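Local coordinates for protein siderophore biosynthesis lipase/esterase, putative (Aspergillus fumigatus, PDB 6GUP) that hydrolyses the ester bonds of the siderophore fusarinine C, releasing fusarinine and iron, but leaves triacetylfusarinine C intact, at residues E241-F252 with D255-F265. Sequence-based numbering, arbitrary orientation.
Sequences ESPESPSEDDLF and DLSDEQLGKTF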
ATOM      1  N   GLU A 241      18.370 -20.166 -14.099  1.00 86.17           N
ATOM      2  CA  GLU A 241      18.782 -19.099 -15.000  1.00 83.76           C
ATOM      3  C   GLU A 241      19.417 -19.754 -16.208  1.00 88.07           C
ATOM      4  O   GLU A 241      20.236 -20.669 -16.063  1.00 88.27           O
ATOM      5  CB  GLU A 241      19.791 -18.160 -14.328  1.00 80.30           C
ATOM      6  CG  GLU A 241      21.097 -18.817 -13.862  1.00 82.54           C
ATOM      7  CD  GLU A 241      22.244 -18.783 -14.866  1.00 81.15           C
ATOM      8  OE1 GLU A 241      22.265 -17.912 -15.762  1.00 81.27           O
ATOM      9  OE2 GLU A 241      23.145 -19.640 -14.746  1.00 79.29           O
ATOM     10  N   SER A 242      19.022 -19.326 -17.398  1.00 93.51           N
ATOM     11  CA  SER A 242      19.653 -19.848 -18.588  1.00100.02           C
ATOM     12  C   SER A 242      20.925 -19.059 -18.848  1.00101.59           C
ATOM     13  O   SER A 242      20.895 -17.826 -18.806  1.00101.05           O
ATOM     14  CB  SER A 242      18.709 -19.812 -19.779  1.00102.00           C
ATOM     15  OG  SER A 242      18.645 -18.567 -20.425  1.00101.55           O
ATOM     16  N   PRO A 243      22.054 -19.760 -19.089  1.00102.28           N
ATOM     17  CA  PRO A 243      23.273 -19.084 -19.531  1.00107.17           C
ATOM     18  C   PRO A 243      23.071 -18.117 -20.710  1.00115.51           C
ATOM     19  O   PRO A 243      23.764 -17.099 -20.782  1.00118.64           O
ATOM     20  CB  PRO A 243      24.181 -20.247 -19.924  1.00 99.66           C
ATOM     21  CG  PRO A 243      23.797 -21.332 -18.981  1.00 93.26           C
ATOM     22  CD  PRO A 243      22.321 -21.171 -18.741  1.00 95.49           C
ATOM     23  N   GLU A 244      22.136 -18.432 -21.609  1.00112.75           N
ATOM     24  CA  GLU A 244      21.736 -17.497 -22.670  1.00101.78           C
ATOM     25  C   GLU A 244      20.876 -16.329 -22.152  1.00 90.56           C
ATOM     26  O   GLU A 244      21.088 -15.192 -22.582  1.00 88.75           O
ATOM     27  CB  GLU A 244      21.037 -18.226 -23.832  1.00103.59           C
ATOM     28  CG  GLU A 244      21.980 -18.704 -24.935  1.00105.43           C
ATOM     29  CD  GLU A 244      23.118 -19.579 -24.434  1.00105.69           C
ATOM     30  OE1 GLU A 244      24.218 -19.514 -25.023  1.00105.19           O
ATOM     31  OE2 GLU A 244      22.918 -20.329 -23.455  1.00105.21           O
ATOM     32  N   SER A 245      19.929 -16.590 -21.241  1.00 86.07           N
ATOM     33  CA  SER A 245      19.074 -15.517 -20.672  1.00 86.42           C
ATOM     34  C   SER A 245      18.348 -15.801 -19.319  1.00 81.49           C
ATOM     35  O   SER A 245      17.755 -16.863 -19.140  1.00 81.90           O
ATOM     36  CB  SER A 245      18.044 -15.075 -21.719  1.00 91.72           C
ATOM     37  OG  SER A 245      17.029 -14.258 -21.154  1.00 91.61           O
ATOM     38  N   PRO A 246      18.374 -14.825 -18.380  1.00 74.29           N
ATOM     39  CA  PRO A 246      17.666 -14.850 -17.088  1.00 69.61           C
ATOM     40  C   PRO A 246      16.240 -14.273 -17.109  1.00 61.37           C
ATOM     41  O   PRO A 246      15.770 -13.805 -18.147  1.00 60.47           O
ATOM     42  CB  PRO A 246      18.553 -13.962 -16.214  1.00 74.96           C
ATOM     43  CG  PRO A 246      19.060 -12.945 -17.166  1.00 75.73           C
ATOM     44  CD  PRO A 246      19.355 -13.723 -18.410  1.00 75.91           C
ATOM     45  N   SER A 247      15.583 -14.302 -15.947  1.00 56.51           N
ATOM     46  CA  SER A 247      14.232 -13.755 -15.776  1.00 55.76           C
ATOM     47  C   SER A 247      14.243 -12.230 -15.621  1.00 55.97           C
ATOM     48  O   SER A 247      15.306 -11.611 -15.521  1.00 56.17           O
ATOM     49  CB  SER A 247      13.549 -14.398 -14.563  1.00 58.13           C
ATOM     50  OG  SER A 247      14.125 -13.960 -13.342  1.00 58.49           O
ATOM     51  N   GLU A 248      13.045 -11.644 -15.603  1.00 56.00           N
ATOM     52  CA  GLU A 248      12.856 -10.195 -15.432  1.00 59.08           C
ATOM     53  C   GLU A 248      13.473  -9.665 -14.134  1.00 57.40           C
ATOM     54  O   GLU A 248      14.110  -8.609 -14.132  1.00 56.60           O
ATOM     55  CB  GLU A 248      11.357  -9.855 -15.472  1.00 65.23           C
ATOM     56  CG  GLU A 248      11.017  -8.389 -15.237  1.00 71.84           C
ATOM     57  CD  GLU A 248       9.525  -8.131 -15.209  1.00 75.60           C
ATOM     58  OE1 GLU A 248       8.862  -8.611 -14.265  1.00 75.01           O
ATOM     59  OE2 GLU A 248       9.021  -7.435 -16.114  1.00 75.99           O
ATOM     60  N   ASP A 249      13.269 -10.399 -13.043  1.00 59.53           N
ATOM     61  CA  ASP A 249      13.783 -10.014 -11.723  1.00 63.40           C
ATOM     62  C   ASP A 249      15.297 -10.160 -11.617  1.00 59.72           C
ATOM     63  O   ASP A 249      15.951  -9.360 -10.944  1.00 57.51           O
ATOM     64  CB  ASP A 249      13.131 -10.858 -10.620  1.00 71.96           C
ATOM     65  CG  ASP A 249      11.625 -10.674 -10.548  1.00 80.84           C
ATOM     66  OD1 ASP A 249      11.142  -9.543 -10.766  1.00 83.21           O
ATOM     67  OD2 ASP A 249      10.922 -11.667 -10.264  1.00 83.10           O
ATOM     68  N   ASP A 250      15.848 -11.175 -12.284  1.00 54.65           N
ATOM     69  CA  ASP A 250      17.255 -11.537 -12.134  1.00 51.85           C
ATOM     70  C   ASP A 250      18.179 -10.595 -12.923  1.00 46.43           C
ATOM     71  O   ASP A 250      18.733 -10.958 -13.964  1.00 46.88           O
ATOM     72  CB  ASP A 250      17.454 -13.008 -12.535  1.00 54.10           C
ATOM     73  CG  ASP A 250      18.804 -13.561 -12.113  1.00 54.39           C
ATOM     74  OD1 ASP A 250      19.408 -13.017 -11.166  1.00 53.19           O
ATOM     75  OD2 ASP A 250      19.256 -14.552 -12.724  1.00 54.80           O
ATOM     76  N   LEU A 251      18.329  -9.380 -12.398  1.00 40.97           N
ATOM     77  CA  LEU A 251      19.192  -8.350 -12.982  1.00 39.09           C
ATOM     78  C   LEU A 251      20.580  -8.316 -12.337  1.00 37.53           C
ATOM     79  O   LEU A 251      21.545  -7.906 -12.984  1.00 37.52           O
ATOM     80  CB  LEU A 251      18.538  -6.970 -12.837  1.00 39.03           C
ATOM     81  CG  LEU A 251      17.210  -6.755 -13.571  1.00 40.51           C
ATOM     82  CD1 LEU A 251      16.509  -5.502 -13.067  1.00 41.18           C
ATOM     83  CD2 LEU A 251      17.425  -6.673 -15.074  1.00 40.75           C
ATOM     84  N   PHE A 252      20.679  -8.758 -11.078  1.00 36.03           N
ATOM     85  CA  PHE A 252      21.866  -8.526 -10.249  1.00 35.16           C
ATOM     86  C   PHE A 252      22.638  -9.790  -9.835  1.00 34.80           C
ATOM     87  O   PHE A 252      23.468  -9.728  -8.923  1.00 33.50           O
ATOM     88  CB  PHE A 252      21.456  -7.728  -9.000  1.00 34.60           C
ATOM     89  CG  PHE A 252      20.688  -6.469  -9.307  1.00 33.38           C
ATOM     90  CD1 PHE A 252      21.229  -5.498 -10.147  1.00 32.20           C
ATOM     91  CD2 PHE A 252      19.426  -6.244  -8.755  1.00 32.37           C
ATOM     92  CE1 PHE A 252      20.529  -4.335 -10.437  1.00 31.20           C
ATOM     93  CE2 PHE A 252      18.723  -5.082  -9.043  1.00 32.32           C
ATOM     94  CZ  PHE A 252      19.274  -4.126  -9.885  1.00 30.60           C
ATOM     95  N   ASP A 255      26.672 -14.386 -11.694  1.00 43.28           N
ATOM     96  CA  ASP A 255      27.062 -15.288 -12.792  1.00 45.84           C
ATOM     97  C   ASP A 255      26.413 -14.957 -14.152  1.00 44.16           C
ATOM     98  O   ASP A 255      26.476 -15.772 -15.077  1.00 44.04           O
ATOM     99  CB  ASP A 255      26.810 -16.759 -12.401  1.00 50.69           C
ATOM    100  CG  ASP A 255      25.335 -17.083 -12.190  1.00 53.47           C
ATOM    101  OD1 ASP A 255      24.532 -16.156 -11.950  1.00 51.81           O
ATOM    102  OD2 ASP A 255      24.982 -18.280 -12.248  1.00 55.48           O
ATOM    103  N   LEU A 256      25.804 -13.773 -14.276  1.00 42.71           N
ATOM    104  CA  LEU A 256      25.298 -13.300 -15.567  1.00 43.21           C
ATOM    105  C   LEU A 256      26.470 -12.946 -16.473  1.00 43.61           C
ATOM    106  O   LEU A 256      27.472 -12.400 -16.011  1.00 43.90           O
ATOM    107  CB  LEU A 256      24.394 -12.073 -15.403  1.00 42.03           C
ATOM    108  CG  LEU A 256      23.111 -12.223 -14.579  1.00 41.39           C
ATOM    109  CD1 LEU A 256      22.335 -10.914 -14.603  1.00 40.63           C
ATOM    110  CD2 LEU A 256      22.239 -13.367 -15.075  1.00 41.68           C
ATOM    111  N   SER A 257      26.335 -13.256 -17.760  1.00 43.83           N
ATOM    112  CA  SER A 257      27.387 -12.989 -18.741  1.00 44.47           C
ATOM    113  C   SER A 257      27.468 -11.504 -19.084  1.00 44.16           C
ATOM    114  O   SER A 257      26.545 -10.736 -18.801  1.00 40.13           O
ATOM    115  CB  SER A 257      27.140 -13.792 -20.020  1.00 44.68           C
ATOM    116  OG  SER A 257      25.971 -13.346 -20.688  1.00 43.74           O
ATOM    117  N   ASP A 258      28.580 -11.119 -19.707  1.00 45.53           N
ATOM    118  CA  ASP A 258      28.765  -9.751 -20.208  1.00 47.59           C
ATOM    119  C   ASP A 258      27.768  -9.397 -21.315  1.00 48.41           C
ATOM    120  O   ASP A 258      27.402  -8.228 -21.461  1.00 47.81           O
ATOM    121  CB  ASP A 258      30.203  -9.537 -20.706  1.00 49.66           C
ATOM    122  CG  ASP A 258      31.216  -9.460 -19.572  1.00 51.89           C
ATOM    123  OD1 ASP A 258      30.940  -8.798 -18.548  1.00 53.95           O
ATOM    124  OD2 ASP A 258      32.304 -10.054 -19.710  1.00 52.32           O
ATOM    125  N   GLU A 259      27.338 -10.397 -22.088  1.00 50.18           N
ATOM    126  CA  GLU A 259      26.262 -10.213 -23.068  1.00 52.68           C
ATOM    127  C   GLU A 259      24.961  -9.798 -22.375  1.00 46.52           C
ATOM    128  O   GLU A 259      24.290  -8.869 -22.819  1.00 44.32           O
ATOM    129  CB  GLU A 259      26.021 -11.488 -23.891  1.00 60.74           C
ATOM    130  CG  GLU A 259      25.364 -11.223 -25.242  1.00 70.48           C
ATOM    131  CD  GLU A 259      24.402 -12.318 -25.670  1.00 76.80           C
ATOM    132  OE1 GLU A 259      24.792 -13.504 -25.648  1.00 81.10           O
ATOM    133  OE2 GLU A 259      23.253 -11.987 -26.037  1.00 77.77           O
ATOM    134  N   GLN A 260      24.624 -10.490 -21.286  1.00 42.82           N
ATOM    135  CA  GLN A 260      23.404 -10.206 -20.515  1.00 41.92           C
ATOM    136  C   GLN A 260      23.443  -8.854 -19.797  1.00 38.53           C
ATOM    137  O   GLN A 260      22.433  -8.146 -19.765  1.00 37.26           O
ATOM    138  CB  GLN A 260      23.126 -11.330 -19.512  1.00 45.84           C
ATOM    139  CG  GLN A 260      22.624 -12.605 -20.182  1.00 50.53           C
ATOM    140  CD  GLN A 260      22.872 -13.870 -19.377  1.00 54.00           C
ATOM    141  OE1 GLN A 260      23.585 -13.869 -18.373  1.00 52.29           O
ATOM    142  NE2 GLN A 260      22.281 -14.968 -19.825  1.00 56.84           N
ATOM    143  N   LEU A 261      24.597  -8.499 -19.231  1.00 36.13           N
ATOM    144  CA  LEU A 261      24.789  -7.176 -18.619  1.00 35.97           C
ATOM    145  C   LEU A 261      24.712  -6.046 -19.652  1.00 36.36           C
ATOM    146  O   LEU A 261      24.287  -4.938 -19.323  1.00 36.94           O
ATOM    147  CB  LEU A 261      26.122  -7.104 -17.865  1.00 36.11           C
ATOM    148  CG  LEU A 261      26.286  -8.025 -16.652  1.00 36.38           C
ATOM    149  CD1 LEU A 261      27.716  -7.969 -16.139  1.00 34.50           C
ATOM    150  CD2 LEU A 261      25.309  -7.671 -15.541  1.00 38.38           C
ATOM    151  N   GLY A 262      25.123  -6.331 -20.889  1.00 37.82           N
ATOM    152  CA  GLY A 262      24.958  -5.405 -22.012  1.00 39.75           C
ATOM    153  C   GLY A 262      23.509  -5.085 -22.357  1.00 40.92           C
ATOM    154  O   GLY A 262      23.215  -3.994 -22.850  1.00 40.54           O
ATOM    155  N   LYS A 263      22.612  -6.037 -22.100  1.00 41.60           N
ATOM    156  CA  LYS A 263      21.171  -5.852 -22.317  1.00 41.37           C
ATOM    157  C   LYS A 263      20.478  -5.005 -21.246  1.00 39.04           C
ATOM    158  O   LYS A 263      19.367  -4.526 -21.479  1.00 38.66           O
ATOM    159  CB  LYS A 263      20.457  -7.208 -22.413  1.00 43.82           C
ATOM    160  CG  LYS A 263      21.039  -8.142 -23.461  1.00 50.07           C
ATOM    161  CD  LYS A 263      20.004  -9.091 -24.039  1.00 58.17           C
ATOM    162  CE  LYS A 263      20.655 -10.106 -24.965  1.00 65.40           C
ATOM    163  NZ  LYS A 263      19.707 -10.631 -25.984  1.00 69.53           N
ATOM    164  N   THR A 264      21.113  -4.834 -20.083  1.00 36.60           N
ATOM    165  CA  THR A 264      20.531  -4.083 -18.966  1.00 35.67           C
ATOM    166  C   THR A 264      21.365  -2.839 -18.638  1.00 35.49           C
ATOM    167  O   THR A 264      20.985  -1.729 -19.019  1.00 35.62           O
ATOM    168  CB  THR A 264      20.360  -4.982 -17.725  1.00 34.78           C
ATOM    169  OG1 THR A 264      21.624  -5.548 -17.357  1.00 34.73           O
ATOM    170  CG2 THR A 264      19.374  -6.107 -18.023  1.00 34.95           C
ATOM    171  N   PHE A 265      22.500  -3.019 -17.961  1.00 34.16           N
ATOM    172  CA  PHE A 265      23.402  -1.898 -17.649  1.00 34.05           C
ATOM    173  C   PHE A 265      23.917  -1.219 -18.921  1.00 35.43           C
ATOM    174  O   PHE A 265      24.005   0.009 -18.978  1.00 35.38           O
ATOM    175  CB  PHE A 265      24.596  -2.362 -16.807  1.00 32.83           C
ATOM    176  CG  PHE A 265      24.250  -2.692 -15.385  1.00 32.30           C
ATOM    177  CD1 PHE A 265      24.230  -1.700 -14.410  1.00 30.87           C
ATOM    178  CD2 PHE A 265      23.961  -4.001 -15.012  1.00 32.84           C
ATOM    179  CE1 PHE A 265      23.920  -2.004 -13.092  1.00 31.61           C
ATOM    180  CE2 PHE A 265      23.648  -4.312 -13.696  1.00 32.76           C
ATOM    181  CZ  PHE A 265      23.627  -3.312 -12.734  1.00 32.24           C
TER
HETATM  182  O   HOH W   1      21.483  -7.708 -15.679  1.00 40.97           O
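Gln260 NE2 lies among three backbone carbonyl oxygens, those of Ser242, Pro243 and Glu244, an example of one side-chain amide serving two structures. Its hydrogen bond to Ser242 O is weak (3.3 Å, 134° at the hydrogen), and Pro243 O, 2.8 Å from NE2, approaches at too unfavourable an angle to make another; this part of the loop is poorly ordered, so the short distance carries little weight. The other end of the amide is held more firmly: Ser257 N donates to Gln260 OE1 over 2.9 Å, from above the carbonyl plane, while Ser257 OG accepts from Gln260 N. This capping box closes the N-terminus of helix 258-262 and positions the amide that meets the loop. Pro246 CD lies alongside it, 3.5 Å from NE2.

The two methyls of Leu256 meet different partners: CD2 packs on Pro246 CG, while CD1 rests against the backbone at Leu251 O, 3.5 Å away. That carbonyl accepts from a water 2.7 Å away, which also hydrogen-bonds Thr264 OG1. Thr264 OG1 sits between its backbone N and carbonyl carbon (chi1 57°), which leaves CG2 beside the N, where it meets Leu251 CD2. Further in, Phe265 CZ approaches the edge of the Phe252 ring, Leu251 CB covers one face of that ring, and Trp302 of helix 295-307 contacts both phenylalanines.

Glu241 OE2 and Asp255 OD2 stand 3.4 Å apart, but Arg169 forms a salt bridge with Asp255 and touches Glu241, probably easing their repulsion. With a single weak direct hydrogen bond, the loop's seating on this α/β-hydrolase helix probably depends mainly on apolar packing and the bridging water.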